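Local coordinates for tyrosine recombinase XerH (PDB 5JK0), which catalyses site-specific cutting and rejoining of recombining DNA molecules and takes part in chromosome segregation in Helicobacter pylori, at residues P5-K10 and F99-N104; T174-E179 and L302-N307; N201-K206 and S256-W261. All coordinates share one frame; numbering follows the deposited sequence.

Contact 1 of 3, residues P5-K10 and F99-N104; sequences PLEELK and FNSLKN
Glu7 meets Ser101 and Leu102 through one carboxylate oxygen, OE1, on which two hydrogen bonds converge to carry the polar half of this contact. Ser101 OG donates to Glu7 OE1 at 2.6 Å, reaching it on the syn side though 32° out of the carboxylate plane. The backbone N of Leu102 adds a longer bond to the same Glu7 OE1, 3.3 Å, from above that plane and on the same face. An extended side chain, with chi2 173° placing CD, carries the carboxylate across to Ser101. The Ser101 hydroxyl both donates and accepts: while giving its proton to Glu7, OG accepts from the backbone N of Lys103 at 3.1 Å, forming an ST turn that opens the short 3-10 segment 102-104. The contact thus joins the N-terminal lead-in to helix 12-30 with the loop before helix 107-117, both in the SAM-like N-terminal region of a phage-integrase-type recombinase.

With Glu7 OE2 and Lys103 NZ 4.5 Å apart, beyond a salt bridge, any attraction is probably a long-range one; the two side chains cross at about a right angle. Apolar contact comes from Leu6, whose CD2 lies 4.0 Å from Lys103 CG. Leu102 CD1 packs 3.7 Å from the backbone O of Leu6, an oxygen that accepts a hydrogen bond from Trp19. Branched apolar side chains fill positions lined by Leu16 and Asn15 of helix 12-30 (Leu102) and by Tyr152 (Leu6).

Contact 2 of 3, residues T174-E179 and L302-N307; sequences THLNNE and LRREKN. With nucleotides of chain G.
Thr174 and Glu305 meet through Thr174 OG1 and Glu305 OE2, a pair consistent with a hydrogen bond from the hydroxyl, its length doubtful at 2.4 Å. Threonine serves with both branches here: with CG2 anti to the backbone N, its methyl lies 3.7 Å from Arg304 CD, against the aliphatic part of the arginine. Farther along that side chain, Leu176 CD2 sits over one face of the guanidinium, offset toward its rim and 3.4 Å from Arg304 NH1. At the edge of the same group, Arg304 NH1 gives a weak hydrogen bond to the backbone O of His175, 2.8 Å long but bent to 121°. Leu176 CD1 and Leu302 CD1 complete the apolar side.

The buried arginine is positioned from several directions. Its chain bends at chi3 (63°), and Arg304 NE bonds Leu302 O at 2.9 Å from above the carbonyl plane, while NH2 forms a salt bridge with Glu180, which probably offsets its charge. The Asn307 side-chain amide grips the backbone of Arg304 with both its ends: OD1 accepts from Arg304 N in the carbonyl plane, on a lone pair, and ND2 donates to Arg304 O. Farther out, Ser315 OG of helix 309-324 accepts from Leu176 N, and Thr227 and Leu236 of a neighbouring subunit pack on Arg304 and Glu305 respectively. The loop 302-307, whose Asn307 N holds OP2 of DA24 of chain G at 3.2 Å and 178°, leads into helix 309-324, which carries the predicted catalytic His310 and Arg313, and belongs to the DNA-binding surface of the tyrosine-recombinase catalytic domain.

Contact 3 of 3, residues N201-K206 and S256-W261; sequences NRLLIK and SLLKEW
Two different first torsions send Leu203 and Leu257 past each other in opposite directions: CG of Leu203 is anti to the backbone N (chi1 178°), whereas CG of Leu257 is anti to its carbonyl carbon (chi1 -76°). Leu203 CD1 comes to 4.0 Å from Leu257 CB. Each leucine then uses its branches separately. Leu203 CD2 reaches both Leu258 CD1 and Trp261 CD1, 3.7 Å from each, approaching the indole obliquely. Leu257 CD1 packs 3.8 Å from Lys206 CD, and Leu257 CD2 covers one face of the Arg202 guanidinium, 3.3 Å from NH1. The axes of segments 201-206 and 256-261 approach to 9.4 Å with N-to-C directions 139° apart; the contact joins helices 198-211 and 255-264 within the catalytic domain. Long basic side chains suit the margin because Lys206 offers methylenes and Arg202 the flat face of its guanidinium to leucine, while both form salt bridges with Asp189.

No hydrogen bond crosses between the segments, and Arg202 NH1 remains 4.2 Å from Glu260 OE1, the guanidinium and carboxylate planes nearly perpendicular. Cohesion therefore comes mainly from apolar burial, with opposite charges probably contributing only modest attraction.

In the fold
Contact 1 lies about 53 Å from contact 2 and about 60 Å from contact 3 between centres, and belongs to the N-terminal SAM-like region; the other two share the catalytic domain. Contact 3 is nested within the chain loop that contact 2 closes, and helices 178-190 and 198-211 follow each other. All three are partly buried: leucines form a buried centre in contact 3, which joins two helices without a hydrogen bond; contact 1 has exposed Lys103 among its touching residues; contact 2 borders DNA and another subunit. Contacts 1 and 2 involve mainly loops and bring a glutamate oxygen up to a hydroxyl, in contact 2 at a doubtful length. Contact 1 stays about 19 Å from DNA at the nearest atoms.

Contact 1 of 3, residues P5-K10 and F99-N104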
loop_
_atom_site.group_PDB
_atom_site.type_symbol
_atom_site.label_atom_id
_atom_site.label_comp_id
_atom_site.label_asym_id
_atom_site.label_seq_id
_atom_site.Cartn_x
_atom_site.Cartn_y
_atom_site.Cartn_z
ATOM N N PRO D 5 40.722 6.253 2.262
ATOM C CA PRO D 5 40.140 7.562 2.572
ATOM C C PRO D 5 39.082 7.943 1.539
ATOM O O PRO D 5 39.148 7.474 0.403
ATOM C CB PRO D 5 41.343 8.509 2.510
ATOM C CG PRO D 5 42.524 7.635 2.762
ATOM C CD PRO D 5 42.188 6.316 2.135
ATOM N N LEU D 6 38.118 8.771 1.932
ATOM C CA LEU D 6 37.048 9.175 1.027
ATOM C C LEU D 6 37.596 9.931 -0.180
ATOM O O LEU D 6 37.266 9.619 -1.325
ATOM C CB LEU D 6 36.022 10.041 1.756
ATOM C CG LEU D 6 34.829 10.490 0.906
ATOM C CD1 LEU D 6 33.952 9.301 0.544
ATOM C CD2 LEU D 6 34.019 11.564 1.617
ATOM N N GLU D 7 38.439 10.922 0.087
ATOM C CA GLU D 7 38.982 11.772 -0.963
ATOM C C GLU D 7 40.504 11.706 -0.995
ATOM O O GLU D 7 41.176 12.279 -0.139
ATOM C CB GLU D 7 38.516 13.215 -0.766
ATOM C CG GLU D 7 37.003 13.368 -0.729
ATOM C CD GLU D 7 36.564 14.776 -0.375
ATOM O OE1 GLU D 7 36.070 15.490 -1.275
ATOM O OE2 GLU D 7 36.709 15.167 0.804
ATOM N N GLU D 8 41.042 11.001 -1.986
ATOM C CA GLU D 8 42.486 10.835 -2.117
ATOM C C GLU D 8 43.059 11.691 -3.240
ATOM O O GLU D 8 44.268 11.917 -3.303
ATOM C CB GLU D 8 42.833 9.364 -2.359
ATOM C CG GLU D 8 42.586 8.459 -1.164
ATOM C CD GLU D 8 42.928 7.009 -1.451
ATOM O OE1 GLU D 8 43.845 6.471 -0.796
ATOM O OE2 GLU D 8 42.277 6.405 -2.331
ATOM N N LEU D 9 42.189 12.165 -4.126
ATOM C CA LEU D 9 42.619 12.958 -5.272
ATOM C C LEU D 9 42.114 14.395 -5.182
ATOM O O LEU D 9 41.247 14.708 -4.367
ATOM C CB LEU D 9 42.135 12.316 -6.574
ATOM C CG LEU D 9 42.494 10.843 -6.782
ATOM C CD1 LEU D 9 41.863 10.312 -8.060
ATOM C CD2 LEU D 9 44.003 10.655 -6.804
ATOM N N LYS D 10 42.661 15.265 -6.025
ATOM C CA LYS D 10 42.226 16.655 -6.076
ATOM C C LYS D 10 40.979 16.797 -6.942
ATOM O O LYS D 10 40.192 17.727 -6.769
ATOM C CB LYS D 10 43.345 17.552 -6.609
ATOM N N PHE D 99 30.552 22.350 -7.281
ATOM C CA PHE D 99 30.706 21.290 -6.293
ATOM C C PHE D 99 32.086 20.661 -6.431
ATOM O O PHE D 99 32.327 19.875 -7.347
ATOM C CB PHE D 99 29.616 20.228 -6.456
ATOM C CG PHE D 99 28.226 20.741 -6.204
ATOM C CD1 PHE D 99 28.010 21.820 -5.362
ATOM C CD2 PHE D 99 27.133 20.143 -6.811
ATOM C CE1 PHE D 99 26.732 22.291 -5.130
ATOM C CE2 PHE D 99 25.853 20.608 -6.582
ATOM C CZ PHE D 99 25.652 21.684 -5.740
ATOM N N ASN D 100 32.990 21.007 -5.521
ATOM C CA ASN D 100 34.378 20.575 -5.628
ATOM C C ASN D 100 34.728 19.387 -4.733
ATOM O O ASN D 100 35.901 19.055 -4.571
ATOM C CB ASN D 100 35.313 21.745 -5.310
ATOM C CG ASN D 100 35.194 22.876 -6.313
ATOM O OD1 ASN D 100 34.959 22.648 -7.500
ATOM N ND2 ASN D 100 35.355 24.107 -5.840
ATOM N N SER D 101 33.715 18.745 -4.162
ATOM C CA SER D 101 33.951 17.634 -3.244
ATOM C C SER D 101 32.914 16.523 -3.388
ATOM O O SER D 101 31.780 16.768 -3.800
ATOM C CB SER D 101 33.968 18.141 -1.800
ATOM O OG SER D 101 34.069 17.066 -0.883
ATOM N N LEU D 102 33.312 15.302 -3.040
ATOM C CA LEU D 102 32.395 14.165 -3.033
ATOM C C LEU D 102 31.317 14.349 -1.972
ATOM O O LEU D 102 30.224 13.793 -2.081
ATOM C CB LEU D 102 33.148 12.855 -2.785
ATOM C CG LEU D 102 33.978 12.280 -3.935
ATOM C CD1 LEU D 102 34.634 10.975 -3.511
ATOM C CD2 LEU D 102 33.112 12.070 -5.169
ATOM N N LYS D 103 31.634 15.134 -0.947
ATOM C CA LYS D 103 30.700 15.390 0.144
ATOM C C LYS D 103 29.519 16.249 -0.306
ATOM O O LYS D 103 28.516 16.355 0.401
ATOM C CB LYS D 103 31.422 16.061 1.315
ATOM C CG LYS D 103 32.486 15.190 1.966
ATOM C CD LYS D 103 33.168 15.913 3.118
ATOM C CE LYS D 103 34.221 15.036 3.777
ATOM N NZ LYS D 103 34.934 15.745 4.876
ATOM N N ASN D 104 29.640 16.856 -1.484
ATOM C CA ASN D 104 28.555 17.655 -2.046
ATOM C C ASN D 104 27.432 16.779 -2.592
ATOM O O ASN D 104 26.322 17.255 -2.834
ATOM C CB ASN D 104 29.080 18.577 -3.147
ATOM C CG ASN D 104 30.024 19.638 -2.619
ATOM O OD1 ASN D 104 31.121 19.829 -3.144
ATOM N ND2 ASN D 104 29.600 20.337 -1.573
#

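Contact 2 of 3, residues T174-E179 and L302-N307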
loop_
_atom_site.group_PDB
_atom_site.type_symbol
_atom_site.label_atom_id
_atom_site.label_comp_id
_atom_site.label_asym_id
_atom_site.label_seq_id
_atom_site.Cartn_x
_atom_site.Cartn_y
_atom_site.Cartn_z
ATOM N N THR D 174 1.017 -12.769 -19.320
ATOM C CA THR D 174 0.787 -13.114 -20.721
ATOM C C THR D 174 1.003 -14.606 -20.956
ATOM O O THR D 174 2.002 -15.173 -20.511
ATOM C CB THR D 174 1.711 -12.311 -21.659
ATOM O OG1 THR D 174 1.528 -10.908 -21.431
ATOM C CG2 THR D 174 1.403 -12.627 -23.116
ATOM N N HIS D 175 0.063 -15.235 -21.656
ATOM C CA HIS D 175 0.101 -16.679 -21.855
ATOM C C HIS D 175 -0.786 -17.135 -23.008
ATOM O O HIS D 175 -1.543 -16.348 -23.578
ATOM C CB HIS D 175 -0.329 -17.396 -20.576
ATOM C CG HIS D 175 -1.751 -17.129 -20.192
ATOM N ND1 HIS D 175 -2.136 -16.005 -19.495
ATOM C CD2 HIS D 175 -2.884 -17.836 -20.419
ATOM C CE1 HIS D 175 -3.442 -16.033 -19.303
ATOM N NE2 HIS D 175 -3.920 -17.134 -19.855
ATOM N N LEU D 176 -0.685 -18.418 -23.336
ATOM C CA LEU D 176 -1.552 -19.040 -24.327
ATOM C C LEU D 176 -2.456 -20.060 -23.644
ATOM O O LEU D 176 -1.992 -20.841 -22.814
ATOM C CB LEU D 176 -0.728 -19.722 -25.423
ATOM C CG LEU D 176 0.329 -18.889 -26.149
ATOM C CD1 LEU D 176 1.157 -19.770 -27.072
ATOM C CD2 LEU D 176 -0.319 -17.760 -26.928
ATOM N N ASN D 177 -3.740 -20.055 -23.983
ATOM C CA ASN D 177 -4.661 -21.040 -23.426
ATOM C C ASN D 177 -4.477 -22.398 -24.098
ATOM O O ASN D 177 -3.587 -22.567 -24.931
ATOM C CB ASN D 177 -6.113 -20.565 -23.554
ATOM C CG ASN D 177 -6.492 -20.193 -24.976
ATOM O OD1 ASN D 177 -6.173 -20.903 -25.929
ATOM N ND2 ASN D 177 -7.181 -19.069 -25.124
ATOM N N ASN D 178 -5.319 -23.359 -23.735
ATOM C CA ASN D 178 -5.194 -24.718 -24.253
ATOM C C ASN D 178 -5.361 -24.779 -25.772
ATOM O O ASN D 178 -4.646 -25.516 -26.452
ATOM C CB ASN D 178 -6.214 -25.637 -23.579
ATOM C CG ASN D 178 -5.790 -27.094 -23.596
ATOM O OD1 ASN D 178 -5.019 -27.520 -24.456
ATOM N ND2 ASN D 178 -6.292 -27.867 -22.640
ATOM N N GLU D 179 -6.300 -23.999 -26.297
ATOM C CA GLU D 179 -6.564 -23.980 -27.734
ATOM C C GLU D 179 -5.429 -23.312 -28.505
ATOM O O GLU D 179 -5.047 -23.768 -29.583
ATOM C CB GLU D 179 -7.887 -23.268 -28.025
ATOM N N LEU D 302 -0.364 -15.576 -33.177
ATOM C CA LEU D 302 -0.586 -15.505 -31.738
ATOM C C LEU D 302 0.238 -14.393 -31.097
ATOM O O LEU D 302 0.447 -14.386 -29.884
ATOM C CB LEU D 302 -0.252 -16.847 -31.081
ATOM C CG LEU D 302 -1.094 -18.054 -31.500
ATOM C CD1 LEU D 302 -0.559 -19.327 -30.863
ATOM C CD2 LEU D 302 -2.554 -17.841 -31.129
ATOM N N ARG D 303 0.705 -13.458 -31.921
ATOM C CA ARG D 303 1.549 -12.360 -31.457
ATOM C C ARG D 303 0.855 -11.511 -30.397
ATOM O O ARG D 303 -0.300 -11.118 -30.562
ATOM C CB ARG D 303 1.970 -11.480 -32.636
ATOM C CG ARG D 303 2.857 -10.312 -32.246
ATOM C CD ARG D 303 3.366 -9.566 -33.468
ATOM N NE ARG D 303 4.289 -8.497 -33.101
ATOM C CZ ARG D 303 5.586 -8.676 -32.877
ATOM N NH1 ARG D 303 6.121 -9.885 -32.980
ATOM N NH2 ARG D 303 6.351 -7.644 -32.545
ATOM N N ARG D 304 1.565 -11.229 -29.310
ATOM C CA ARG D 304 0.998 -10.461 -28.208
ATOM C C ARG D 304 2.070 -9.719 -27.411
ATOM O O ARG D 304 3.145 -9.424 -27.930
ATOM C CB ARG D 304 0.190 -11.378 -27.288
ATOM C CG ARG D 304 0.908 -12.657 -26.892
ATOM C CD ARG D 304 -0.083 -13.692 -26.390
ATOM N NE ARG D 304 -1.032 -14.076 -27.431
ATOM C CZ ARG D 304 -2.114 -14.819 -27.222
ATOM N NH1 ARG D 304 -2.395 -15.258 -26.003
ATOM N NH2 ARG D 304 -2.920 -15.120 -28.231
ATOM N N GLU D 305 1.764 -9.424 -26.150
ATOM C CA GLU D 305 2.626 -8.595 -25.308
ATOM C C GLU D 305 4.010 -9.203 -25.110
ATOM O O GLU D 305 5.019 -8.496 -25.121
ATOM C CB GLU D 305 1.969 -8.361 -23.948
ATOM C CG GLU D 305 0.478 -8.107 -24.021
ATOM C CD GLU D 305 -0.342 -9.362 -23.777
ATOM O OE1 GLU D 305 -1.030 -9.818 -24.713
ATOM O OE2 GLU D 305 -0.302 -9.885 -22.643
ATOM N N LYS D 306 4.051 -10.517 -24.918
ATOM C CA LYS D 306 5.312 -11.235 -24.787
ATOM C C LYS D 306 5.330 -12.411 -25.754
ATOM O O LYS D 306 4.362 -13.165 -25.839
ATOM C CB LYS D 306 5.518 -11.721 -23.351
ATOM C CG LYS D 306 5.554 -10.610 -22.310
ATOM C CD LYS D 306 6.749 -9.692 -22.512
ATOM C CE LYS D 306 6.805 -8.622 -21.433
ATOM N NZ LYS D 306 7.950 -7.690 -21.625
ATOM N N ASN D 307 6.430 -12.563 -26.485
ATOM C CA ASN D 307 6.516 -13.599 -27.506
ATOM C C ASN D 307 7.756 -14.475 -27.363
ATOM O O ASN D 307 8.319 -14.930 -28.357
ATOM C CB ASN D 307 6.491 -12.965 -28.899
ATOM C CG ASN D 307 5.310 -12.031 -29.091
ATOM O OD1 ASN D 307 4.179 -12.474 -29.281
ATOM N ND2 ASN D 307 5.573 -10.729 -29.050
ATOM P P DA G 24 9.256 -9.200 -25.584
ATOM O OP1 DA G 24 8.180 -8.211 -25.357
ATOM O OP2 DA G 24 8.908 -10.564 -26.038
ATOM O "O5'" DA G 24 10.319 -8.579 -26.610
ATOM C "C5'" DA G 24 10.748 -7.234 -26.443
ATOM C "C4'" DA G 24 11.988 -6.932 -27.271
ATOM O "O4'" DA G 24 13.156 -7.560 -26.678
ATOM C "C3'" DA G 24 11.951 -7.406 -28.733
ATOM O "O3'" DA G 24 12.374 -6.344 -29.573
ATOM C "C2'" DA G 24 12.974 -8.544 -28.749
ATOM C "C1'" DA G 24 13.963 -8.022 -27.727
ATOM N N9 DA G 24 14.902 -9.020 -27.222
ATOM C C8 DA G 24 14.695 -10.365 -27.085
ATOM N N7 DA G 24 15.732 -11.013 -26.608
ATOM C C5 DA G 24 16.687 -10.025 -26.424
ATOM C C6 DA G 24 18.012 -10.058 -25.946
ATOM N N6 DA G 24 18.623 -11.178 -25.546
ATOM N N1 DA G 24 18.685 -8.890 -25.888
ATOM C C2 DA G 24 18.073 -7.770 -26.286
ATOM N N3 DA G 24 16.837 -7.614 -26.756
ATOM C C4 DA G 24 16.191 -8.791 -26.800
#

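Contact 3 of 3, residues N201-K206 and S256-W261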
loop_
_atom_site.group_PDB
_atom_site.type_symbol
_atom_site.label_atom_id
_atom_site.label_comp_id
_atom_site.label_asym_id
_atom_site.label_seq_id
_atom_site.Cartn_x
_atom_site.Cartn_y
_atom_site.Cartn_z
ATOM N N ASN D 201 16.160 -27.226 -33.414
ATOM C CA ASN D 201 15.271 -26.170 -32.945
ATOM C C ASN D 201 13.893 -26.682 -32.540
ATOM O O ASN D 201 13.325 -26.221 -31.551
ATOM C CB ASN D 201 15.129 -25.086 -34.014
ATOM C CG ASN D 201 16.426 -24.341 -34.262
ATOM O OD1 ASN D 201 17.494 -24.771 -33.825
ATOM N ND2 ASN D 201 16.341 -23.219 -34.967
ATOM N N ARG D 202 13.357 -27.631 -33.302
ATOM C CA ARG D 202 12.058 -28.205 -32.975
ATOM C C ARG D 202 12.106 -28.929 -31.635
ATOM O O ARG D 202 11.213 -28.769 -30.805
ATOM C CB ARG D 202 11.589 -29.162 -34.072
ATOM C CG ARG D 202 11.068 -28.467 -35.317
ATOM C CD ARG D 202 10.167 -29.391 -36.118
ATOM N NE ARG D 202 10.858 -30.607 -36.533
ATOM C CZ ARG D 202 10.247 -31.677 -37.029
ATOM N NH1 ARG D 202 10.952 -32.742 -37.386
ATOM N NH2 ARG D 202 8.928 -31.685 -37.168
ATOM N N LEU D 203 13.155 -29.718 -31.426
ATOM C CA LEU D 203 13.324 -30.451 -30.176
ATOM C C LEU D 203 13.494 -29.500 -28.994
ATOM O O LEU D 203 12.950 -29.735 -27.918
ATOM C CB LEU D 203 14.525 -31.397 -30.267
ATOM C CG LEU D 203 14.853 -32.205 -29.009
ATOM C CD1 LEU D 203 13.677 -33.081 -28.603
ATOM C CD2 LEU D 203 16.102 -33.045 -29.220
ATOM N N LEU D 204 14.245 -28.424 -29.206
ATOM C CA LEU D 204 14.513 -27.447 -28.155
ATOM C C LEU D 204 13.241 -26.754 -27.677
ATOM O O LEU D 204 12.991 -26.655 -26.474
ATOM C CB LEU D 204 15.520 -26.403 -28.644
ATOM C CG LEU D 204 15.819 -25.236 -27.700
ATOM C CD1 LEU D 204 16.364 -25.740 -26.374
ATOM C CD2 LEU D 204 16.790 -24.258 -28.343
ATOM N N ILE D 205 12.441 -26.279 -28.625
ATOM C CA ILE D 205 11.234 -25.524 -28.308
ATOM C C ILE D 205 10.146 -26.411 -27.705
ATOM O O ILE D 205 9.464 -26.008 -26.764
ATOM C CB ILE D 205 10.686 -24.806 -29.560
ATOM C CG1 ILE D 205 11.724 -23.817 -30.094
ATOM C CG2 ILE D 205 9.386 -24.082 -29.247
ATOM C CD1 ILE D 205 11.246 -22.991 -31.265
ATOM N N LYS D 206 9.998 -27.623 -28.231
ATOM C CA LYS D 206 8.962 -28.533 -27.747
ATOM C C LYS D 206 9.181 -28.943 -26.292
ATOM O O LYS D 206 8.225 -29.041 -25.523
ATOM C CB LYS D 206 8.879 -29.777 -28.631
ATOM C CG LYS D 206 8.234 -29.515 -29.980
ATOM C CD LYS D 206 7.741 -30.792 -30.634
ATOM C CE LYS D 206 7.103 -30.490 -31.982
ATOM N NZ LYS D 206 5.996 -31.428 -32.310
ATOM N N SER D 256 10.998 -39.188 -31.186
ATOM C CA SER D 256 11.342 -39.190 -32.604
ATOM C C SER D 256 12.369 -38.108 -32.921
ATOM O O SER D 256 13.343 -38.352 -33.633
ATOM C CB SER D 256 10.091 -38.994 -33.461
ATOM O OG SER D 256 10.417 -38.983 -34.841
ATOM N N LEU D 257 12.143 -36.913 -32.386
ATOM C CA LEU D 257 13.033 -35.781 -32.620
ATOM C C LEU D 257 14.402 -35.989 -31.980
ATOM O O LEU D 257 15.430 -35.686 -32.586
ATOM C CB LEU D 257 12.406 -34.490 -32.090
ATOM C CG LEU D 257 11.292 -33.868 -32.933
ATOM C CD1 LEU D 257 10.667 -32.690 -32.205
ATOM C CD2 LEU D 257 11.837 -33.434 -34.283
ATOM N N LEU D 258 14.406 -36.503 -30.753
ATOM C CA LEU D 258 15.643 -36.704 -30.008
ATOM C C LEU D 258 16.577 -37.674 -30.724
ATOM O O LEU D 258 17.785 -37.453 -30.785
ATOM C CB LEU D 258 15.340 -37.210 -28.595
ATOM C CG LEU D 258 16.545 -37.418 -27.676
ATOM C CD1 LEU D 258 17.309 -36.117 -27.490
ATOM C CD2 LEU D 258 16.105 -37.982 -26.334
ATOM N N LYS D 259 16.011 -38.747 -31.267
ATOM C CA LYS D 259 16.795 -39.727 -32.007
ATOM C C LYS D 259 17.381 -39.111 -33.273
ATOM O O LYS D 259 18.536 -39.354 -33.616
ATOM C CB LYS D 259 15.940 -40.946 -32.360
ATOM N N GLU D 260 16.577 -38.304 -33.957
ATOM C CA GLU D 260 16.997 -37.676 -35.205
ATOM C C GLU D 260 18.072 -36.619 -34.974
ATOM O O GLU D 260 19.022 -36.507 -35.750
ATOM C CB GLU D 260 15.793 -37.052 -35.914
ATOM C CG GLU D 260 16.125 -36.401 -37.245
ATOM C CD GLU D 260 14.913 -35.770 -37.903
ATOM O OE1 GLU D 260 13.823 -35.797 -37.294
ATOM O OE2 GLU D 260 15.051 -35.248 -39.030
ATOM N N TRP D 261 17.921 -35.846 -33.902
ATOM C CA TRP D 261 18.857 -34.767 -33.601
ATOM C C TRP D 261 20.218 -35.292 -33.151
ATOM O O TRP D 261 21.255 -34.764 -33.556
ATOM C CB TRP D 261 18.274 -33.835 -32.535
ATOM C CG TRP D 261 19.298 -32.970 -31.858
ATOM C CD1 TRP D 261 19.537 -32.887 -30.517
ATOM C CD2 TRP D 261 20.228 -32.077 -32.487
ATOM N NE1 TRP D 261 20.552 -31.994 -30.271
ATOM C CE2 TRP D 261 20.995 -31.486 -31.463
ATOM C CE3 TRP D 261 20.485 -31.722 -33.816
ATOM C CZ2 TRP D 261 22.000 -30.557 -31.727
ATOM C CZ3 TRP D 261 21.486 -30.802 -34.074
ATOM C CH2 TRP D 261 22.229 -30.228 -33.034
#